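Local coordinates for protein phosphomethylpyrimidine kinase (Pyrococcus furiosus, PDB 2PB9) that probably joins hydroxymethylpyrimidine pyrophosphate to hydroxyethylthiazole phosphate, forming thiamine phosphate, through the C-terminal ThiN domain modelled here, and phosphorylates the pyrimidine precursor through its N-terminal kinase part, at residues V36-L41 against V82-M86; K118-D123 against T145-I150. One frame throughout, in Å; residues are numbered along the deposited sequence.

Contact 1: V36-L41 against V82-M86; sequences VYSLPL and VLTYM
A helix packed on a sheet face makes this contact in the ThiN domain: Val36 and Ser38 of strand 36-38 turn toward Val82 and Met86 of helix 82-86. The two short axes approach to 9.8 Å at -43°. At the Val36 end of the strand the two valines pass one another, methyl CG2 of Val36 meeting CG1 of Val82 at 4.2 Å. That same CG1 lies 4.1 Å from CB of Ser38. Met86, modelled as selenomethionine, brings its SE to 3.5 Å from OG of Ser38. A bend at chi3 then carries CE past the serine toward the carbonyl of Leu39. With OG anti to its own N (chi1 170°), Ser38 reaches forward along its chain and donates a hydrogen bond to Leu39 O at 2.7 Å, tilted 15° from the carbonyl plane. Replacing Ser38 with an alanine would probably leave Leu39 O without this donor and open a gap beside the selenium. On the other side of the strand from the helix, Tyr37 packs on helix 5-21, while Val50 of strand 50-53 touches Val36, Ser38 and Leu83 and Ser38 pairs through its backbone with Arg93.

Contact 2: K118-D123 against T145-I150; sequences KVSFYD and TAIKRI
Ser120 OG donates a hydrogen bond to Ala146 O, modelled at 2.5 Å, and Arg149 reaches from the same helix to the carbonyl of Phe121. These bonds tie strand 118-121 to helix 138-149 within a beta-alpha-beta crossover, whose next strand, 154-159, runs parallel beside the first. NH2 and NE of Arg149 both approach Phe121 O, NH2 at 2.9 Å and NE at 3.1 Å, but both bonds are bent and weak. NH2 also donates to a water at 2.7 Å, and that water accepts a second bond from Asp123 N, linking the arginine through the water to Asp123, two residues beyond Phe121. OD1 of Asp123 forms a salt bridge with Arg125 of the second subunit. The Phe121 ring sits over one face of the guanidinium, CE1 3.4 Å from NH1 of Arg149, with the planes 33° apart and the overlap shifted toward the rims. Although CB of Phe121 points away from the helix, a chi1 of 66° swings the ring back so that its end comes over the arginine. Farther out, CB of Ala146 meets the rim of the Tyr122 ring, roughly level with it. At the other end, CD1 of Ile150 rests against CB of Lys118 at 3.6 Å.

Contact 1 closes along the chain before contact 2 opens, and their centres lie about 18 Å apart in the same domain. Both reach the one mixed sheet: contact 1 sits on the inner strand 35-38, contact 2 on strand 118-121, an outermost strand within this chain. Their helices meet directly, with Tyr85 CD1 of helix 77-86 packed 3.7 Å from Ile147 CD1 of helix 138-149; Thr84 and Tyr85 also touch Ile143 of that helix. The side chain of Val36 in contact 1 lies about 5 Å from a bound phosphate ion, which probably came from the crystallisation liquor but may mark a pocket. No other chain of the assembly touches contact 1, whereas contact 2 borders the second subunit at Asp123.

Contact 1: V36-L41 against V82-M86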
ATOM      1  N   VAL A  36      19.082  19.800  10.117  1.00 28.84           N
ATOM      2  CA  VAL A  36      19.498  19.742  11.514  1.00 28.68           C
ATOM      3  C   VAL A  36      20.983  19.624  11.777  1.00 29.22           C
ATOM      4  O   VAL A  36      21.769  19.241  10.906  1.00 31.23           O
ATOM      5  CB  VAL A  36      18.810  18.579  12.285  1.00 26.88           C
ATOM      6  CG1 VAL A  36      17.316  18.712  12.186  1.00 24.53           C
ATOM      7  CG2 VAL A  36      19.285  17.224  11.752  1.00 24.03           C
ATOM      8  N   TYR A  37      21.346  19.966  13.006  1.00 29.16           N
ATOM      9  CA  TYR A  37      22.718  19.900  13.471  1.00 29.98           C
ATOM     10  C   TYR A  37      22.638  19.587  14.960  1.00 30.47           C
ATOM     11  O   TYR A  37      22.178  20.397  15.766  1.00 29.82           O
ATOM     12  CB  TYR A  37      23.422  21.224  13.224  1.00 30.60           C
ATOM     13  CG  TYR A  37      24.922  21.165  13.396  1.00 31.65           C
ATOM     14  CD1 TYR A  37      25.591  19.942  13.496  1.00 30.10           C
ATOM     15  CD2 TYR A  37      25.679  22.340  13.437  1.00 32.19           C
ATOM     16  CE1 TYR A  37      26.973  19.888  13.635  1.00 31.02           C
ATOM     17  CE2 TYR A  37      27.059  22.299  13.571  1.00 32.49           C
ATOM     18  CZ  TYR A  37      27.696  21.075  13.670  1.00 31.48           C
ATOM     19  OH  TYR A  37      29.058  21.051  13.794  1.00 33.49           O
ATOM     20  N   SER A  38      23.078  18.386  15.305  1.00 30.72           N
ATOM     21  CA  SER A  38      23.027  17.903  16.671  1.00 31.40           C
ATOM     22  C   SER A  38      24.214  18.287  17.536  1.00 32.10           C
ATOM     23  O   SER A  38      25.250  18.733  17.041  1.00 31.32           O
ATOM     24  CB  SER A  38      22.899  16.378  16.647  1.00 29.57           C
ATOM     25  OG  SER A  38      23.080  15.832  17.932  1.00 27.41           O
ATOM     26  N   LEU A  39      24.033  18.127  18.846  1.00 33.25           N
ATOM     27  CA  LEU A  39      25.103  18.374  19.800  1.00 33.44           C
ATOM     28  C   LEU A  39      25.891  17.084  19.716  1.00 34.14           C
ATOM     29  O   LEU A  39      25.353  16.043  19.338  1.00 32.96           O
ATOM     30  CB  LEU A  39      24.567  18.532  21.229  1.00 31.50           C
ATOM     31  CG  LEU A  39      23.930  19.852  21.665  1.00 30.31           C
ATOM     32  CD1 LEU A  39      23.209  19.647  22.976  1.00 27.25           C
ATOM     33  CD2 LEU A  39      24.998  20.923  21.792  1.00 28.46           C
ATOM     34  N   PRO A  40      27.161  17.169  20.056  1.00 36.11           N
ATOM     35  CA  PRO A  40      28.022  15.984  20.040  1.00 36.62           C
ATOM     36  C   PRO A  40      27.710  15.012  21.186  1.00 37.21           C
ATOM     37  O   PRO A  40      27.126  15.440  22.182  1.00 36.94           O
ATOM     38  CB  PRO A  40      29.420  16.550  20.313  1.00 36.51           C
ATOM     39  CG  PRO A  40      29.179  17.746  21.147  1.00 20.00           C
ATOM     40  CD  PRO A  40      27.829  18.267  20.743  1.00 20.00           C
ATOM     41  N   LEU A  41      28.053  13.759  21.030  1.00 38.52           N
ATOM     42  CA  LEU A  41      27.808  12.809  22.113  1.00 40.96           C
ATOM     43  C   LEU A  41      28.843  13.123  23.202  1.00 41.93           C
ATOM     44  O   LEU A  41      29.897  13.703  22.925  1.00 41.91           O
ATOM     45  CB  LEU A  41      27.990  11.364  21.640  1.00 41.45           C
ATOM     46  CG  LEU A  41      27.186  10.909  20.425  1.00 42.22           C
ATOM     47  CD1 LEU A  41      27.627  11.721  19.207  1.00 44.29           C
ATOM     48  CD2 LEU A  41      27.408   9.420  20.186  1.00 40.39           C
ATOM     49  N   VAL A  82      19.235  11.450  12.576  1.00 21.84           N
ATOM     50  CA  VAL A  82      20.631  11.828  12.741  1.00 21.84           C
ATOM     51  C   VAL A  82      21.161  11.296  14.062  1.00 21.66           C
ATOM     52  O   VAL A  82      22.306  10.864  14.150  1.00 22.92           O
ATOM     53  CB  VAL A  82      20.829  13.379  12.671  1.00 20.71           C
ATOM     54  CG1 VAL A  82      20.714  14.009  14.044  1.00 23.26           C
ATOM     55  CG2 VAL A  82      22.175  13.698  12.090  1.00 20.91           C
ATOM     56  N   LEU A  83      20.311  11.306  15.079  1.00 22.25           N
ATOM     57  CA  LEU A  83      20.689  10.833  16.398  1.00 23.26           C
ATOM     58  C   LEU A  83      21.027   9.345  16.316  1.00 23.98           C
ATOM     59  O   LEU A  83      22.059   8.909  16.825  1.00 25.78           O
ATOM     60  CB  LEU A  83      19.539  11.100  17.386  1.00 23.79           C
ATOM     61  CG  LEU A  83      19.874  11.777  18.736  1.00 23.75           C
ATOM     62  CD1 LEU A  83      20.970  12.817  18.567  1.00 21.91           C
ATOM     63  CD2 LEU A  83      18.622  12.423  19.308  1.00 22.02           C
ATOM     64  N   THR A  84      20.166   8.577  15.653  1.00 23.91           N
ATOM     65  CA  THR A  84      20.367   7.138  15.482  1.00 24.35           C
ATOM     66  C   THR A  84      21.600   6.864  14.615  1.00 26.43           C
ATOM     67  O   THR A  84      22.372   5.926  14.862  1.00 27.37           O
ATOM     68  CB  THR A  84      19.123   6.492  14.820  1.00 24.60           C
ATOM     69  OG1 THR A  84      18.045   6.471  15.761  1.00 24.51           O
ATOM     70  CG2 THR A  84      19.417   5.072  14.338  1.00 23.25           C
ATOM     71  N   TYR A  85      21.775   7.692  13.595  1.00 26.62           N
ATOM     72  CA  TYR A  85      22.896   7.563  12.679  1.00 26.16           C
ATOM     73  C   TYR A  85      24.210   7.735  13.447  1.00 28.17           C
ATOM     74  O   TYR A  85      25.182   7.033  13.188  1.00 26.40           O
ATOM     75  CB  TYR A  85      22.764   8.623  11.589  1.00 23.00           C
ATOM     76  CG  TYR A  85      23.752   8.514  10.459  1.00 22.42           C
ATOM     77  CD1 TYR A  85      23.395   7.911   9.247  1.00 22.16           C
ATOM     78  CD2 TYR A  85      25.021   9.085  10.566  1.00 23.23           C
ATOM     79  CE1 TYR A  85      24.276   7.890   8.165  1.00 21.96           C
ATOM     80  CE2 TYR A  85      25.911   9.077   9.497  1.00 23.52           C
ATOM     81  CZ  TYR A  85      25.533   8.480   8.297  1.00 24.82           C
ATOM     82  OH  TYR A  85      26.414   8.495   7.238  1.00 25.82           O
HETATM   83  N   MSE A  86      24.224   8.666  14.401  1.00 31.85           N
HETATM   84  CA  MSE A  86      25.417   8.927  15.207  1.00 35.23           C
HETATM   85  C   MSE A  86      25.851   7.702  16.010  1.00 35.82           C
HETATM   86  O   MSE A  86      27.028   7.545  16.341  1.00 33.50           O
HETATM   87  CB  MSE A  86      25.173  10.116  16.142  1.00 36.61           C
HETATM   88  CG  MSE A  86      25.187  11.457  15.413  1.00 42.73           C
HETATM   89 SE   MSE A  86      24.379  12.948  16.366  1.00 50.81          SE
HETATM   90  CE  MSE A  86      25.926  13.596  17.323  1.00 46.66           C
TER

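Contact 2: K118-D123 against T145-I150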
ATOM      1  N   LYS A 118      28.831   6.356  -0.810  1.00 43.57           N
ATOM      2  CA  LYS A 118      27.730   5.422  -0.626  1.00 41.28           C
ATOM      3  C   LYS A 118      26.316   5.932  -0.365  1.00 38.81           C
ATOM      4  O   LYS A 118      26.094   6.968   0.248  1.00 40.04           O
ATOM      5  CB  LYS A 118      28.100   4.420   0.472  1.00 43.20           C
ATOM      6  CG  LYS A 118      29.114   3.353   0.058  1.00 44.30           C
ATOM      7  CD  LYS A 118      30.474   3.936  -0.322  1.00 43.89           C
ATOM      8  CE  LYS A 118      30.683   3.895  -1.825  1.00 43.72           C
ATOM      9  NZ  LYS A 118      30.578   2.495  -2.328  1.00 43.72           N
ATOM     10  N   VAL A 119      25.362   5.146  -0.839  1.00 36.41           N
ATOM     11  CA  VAL A 119      23.945   5.422  -0.695  1.00 33.29           C
ATOM     12  C   VAL A 119      23.265   4.105  -0.343  1.00 30.89           C
ATOM     13  O   VAL A 119      23.421   3.120  -1.042  1.00 31.53           O
ATOM     14  CB  VAL A 119      23.349   5.985  -2.021  1.00 33.77           C
ATOM     15  CG1 VAL A 119      24.227   5.588  -3.191  1.00 34.64           C
ATOM     16  CG2 VAL A 119      21.936   5.454  -2.244  1.00 32.95           C
ATOM     17  N   SER A 120      22.539   4.077   0.766  1.00 29.55           N
ATOM     18  CA  SER A 120      21.840   2.866   1.157  1.00 26.49           C
ATOM     19  C   SER A 120      20.368   3.222   1.281  1.00 26.37           C
ATOM     20  O   SER A 120      19.963   4.344   0.961  1.00 26.99           O
ATOM     21  CB  SER A 120      22.384   2.336   2.477  1.00 27.04           C
ATOM     22  OG  SER A 120      21.968   0.996   2.693  1.00 28.19           O
ATOM     23  N   PHE A 121      19.556   2.282   1.740  1.00 26.23           N
ATOM     24  CA  PHE A 121      18.131   2.552   1.858  1.00 26.92           C
ATOM     25  C   PHE A 121      17.507   1.545   2.786  1.00 28.06           C
ATOM     26  O   PHE A 121      18.172   0.635   3.276  1.00 28.85           O
ATOM     27  CB  PHE A 121      17.454   2.430   0.483  1.00 26.87           C
ATOM     28  CG  PHE A 121      17.476   1.027  -0.079  1.00 27.33           C
ATOM     29  CD1 PHE A 121      16.549   0.070   0.347  1.00 28.72           C
ATOM     30  CD2 PHE A 121      18.464   0.639  -0.989  1.00 27.74           C
ATOM     31  CE1 PHE A 121      16.606  -1.257  -0.118  1.00 29.57           C
ATOM     32  CE2 PHE A 121      18.533  -0.688  -1.462  1.00 28.28           C
ATOM     33  CZ  PHE A 121      17.601  -1.636  -1.023  1.00 28.20           C
ATOM     34  N   TYR A 122      16.215   1.723   3.018  1.00 30.01           N
ATOM     35  CA  TYR A 122      15.450   0.805   3.841  1.00 31.04           C
ATOM     36  C   TYR A 122      14.032   0.795   3.302  1.00 31.15           C
ATOM     37  O   TYR A 122      13.563   1.792   2.759  1.00 32.01           O
ATOM     38  CB  TYR A 122      15.493   1.219   5.317  1.00 30.90           C
ATOM     39  CG  TYR A 122      14.791   2.510   5.673  1.00 31.20           C
ATOM     40  CD1 TYR A 122      13.404   2.601   5.640  1.00 29.82           C
ATOM     41  CD2 TYR A 122      15.512   3.609   6.146  1.00 30.17           C
ATOM     42  CE1 TYR A 122      12.749   3.746   6.082  1.00 31.17           C
ATOM     43  CE2 TYR A 122      14.860   4.760   6.594  1.00 30.78           C
ATOM     44  CZ  TYR A 122      13.479   4.817   6.562  1.00 29.89           C
ATOM     45  OH  TYR A 122      12.814   5.913   7.056  1.00 29.46           O
ATOM     46  N   ASP A 123      13.369  -0.348   3.424  1.00 32.34           N
ATOM     47  CA  ASP A 123      12.009  -0.498   2.941  1.00 33.47           C
ATOM     48  C   ASP A 123      11.136  -0.915   4.105  1.00 34.63           C
ATOM     49  O   ASP A 123      11.358  -1.959   4.710  1.00 35.80           O
ATOM     50  CB  ASP A 123      11.967  -1.546   1.823  1.00 33.88           C
ATOM     51  CG  ASP A 123      10.570  -1.760   1.268  1.00 34.40           C
ATOM     52  OD1 ASP A 123       9.706  -0.872   1.423  1.00 34.18           O
ATOM     53  OD2 ASP A 123      10.337  -2.820   0.660  1.00 37.28           O
ATOM     54  N   THR A 145      18.874  -0.431   9.511  1.00 29.94           N
ATOM     55  CA  THR A 145      18.701  -1.351   8.403  1.00 28.95           C
ATOM     56  C   THR A 145      19.561  -0.861   7.254  1.00 28.78           C
ATOM     57  O   THR A 145      20.366  -1.612   6.713  1.00 29.50           O
ATOM     58  CB  THR A 145      17.222  -1.403   7.981  1.00 28.33           C
ATOM     59  OG1 THR A 145      16.468  -2.056   9.005  1.00 28.97           O
ATOM     60  CG2 THR A 145      17.046  -2.142   6.677  1.00 28.66           C
ATOM     61  N   ALA A 146      19.399   0.412   6.907  1.00 29.09           N
ATOM     62  CA  ALA A 146      20.149   1.035   5.819  1.00 29.94           C
ATOM     63  C   ALA A 146      21.662   1.042   6.053  1.00 31.12           C
ATOM     64  O   ALA A 146      22.446   0.791   5.136  1.00 30.10           O
ATOM     65  CB  ALA A 146      19.661   2.445   5.617  1.00 28.01           C
ATOM     66  N   ILE A 147      22.058   1.343   7.287  1.00 33.33           N
ATOM     67  CA  ILE A 147      23.464   1.398   7.668  1.00 34.69           C
ATOM     68  C   ILE A 147      24.120   0.019   7.649  1.00 35.94           C
ATOM     69  O   ILE A 147      25.263  -0.127   7.211  1.00 35.99           O
ATOM     70  CB  ILE A 147      23.621   2.061   9.078  1.00 34.00           C
ATOM     71  CG1 ILE A 147      23.579   3.592   8.924  1.00 34.70           C
ATOM     72  CG2 ILE A 147      24.913   1.614   9.749  1.00 33.11           C
ATOM     73  CD1 ILE A 147      23.710   4.378  10.221  1.00 32.55           C
ATOM     74  N   LYS A 148      23.394  -0.988   8.118  1.00 37.17           N
ATOM     75  CA  LYS A 148      23.915  -2.347   8.146  1.00 38.43           C
ATOM     76  C   LYS A 148      23.840  -3.007   6.776  1.00 39.45           C
ATOM     77  O   LYS A 148      24.516  -3.998   6.524  1.00 39.39           O
ATOM     78  CB  LYS A 148      23.150  -3.179   9.172  1.00 38.33           C
ATOM     79  CG  LYS A 148      23.368  -2.727  10.602  1.00 40.06           C
ATOM     80  CD  LYS A 148      22.600  -3.606  11.570  1.00 42.90           C
ATOM     81  CE  LYS A 148      22.887  -3.237  13.014  1.00 44.50           C
ATOM     82  NZ  LYS A 148      22.099  -4.106  13.928  1.00 46.59           N
ATOM     83  N   ARG A 149      23.008  -2.450   5.900  1.00 41.38           N
ATOM     84  CA  ARG A 149      22.828  -2.945   4.533  1.00 41.59           C
ATOM     85  C   ARG A 149      24.190  -3.014   3.817  1.00 42.31           C
ATOM     86  O   ARG A 149      24.633  -4.091   3.426  1.00 42.63           O
ATOM     87  CB  ARG A 149      21.864  -2.007   3.789  1.00 40.49           C
ATOM     88  CG  ARG A 149      21.664  -2.267   2.306  1.00 42.10           C
ATOM     89  CD  ARG A 149      20.317  -2.915   2.015  1.00 43.64           C
ATOM     90  NE  ARG A 149      19.220  -2.257   2.717  1.00 46.76           N
ATOM     91  CZ  ARG A 149      17.946  -2.652   2.679  1.00 47.66           C
ATOM     92  NH1 ARG A 149      17.589  -3.714   1.963  1.00 47.87           N
ATOM     93  NH2 ARG A 149      17.028  -1.996   3.381  1.00 46.46           N
ATOM     94  N   ILE A 150      24.856  -1.870   3.666  1.00 42.30           N
ATOM     95  CA  ILE A 150      26.158  -1.809   3.007  1.00 41.78           C
ATOM     96  C   ILE A 150      27.298  -1.924   4.007  1.00 42.60           C
ATOM     97  O   ILE A 150      27.076  -1.913   5.215  1.00 42.51           O
ATOM     98  CB  ILE A 150      26.330  -0.490   2.235  1.00 41.94           C
ATOM     99  CG1 ILE A 150      26.170   0.701   3.185  1.00 41.13           C
ATOM    100  CG2 ILE A 150      25.313  -0.418   1.118  1.00 43.39           C
ATOM    101  CD1 ILE A 150      26.304   2.038   2.506  1.00 40.26           C
TER
HETATM  102  O   HOH W   1      14.763  -2.463   4.720  1.00 27.29           O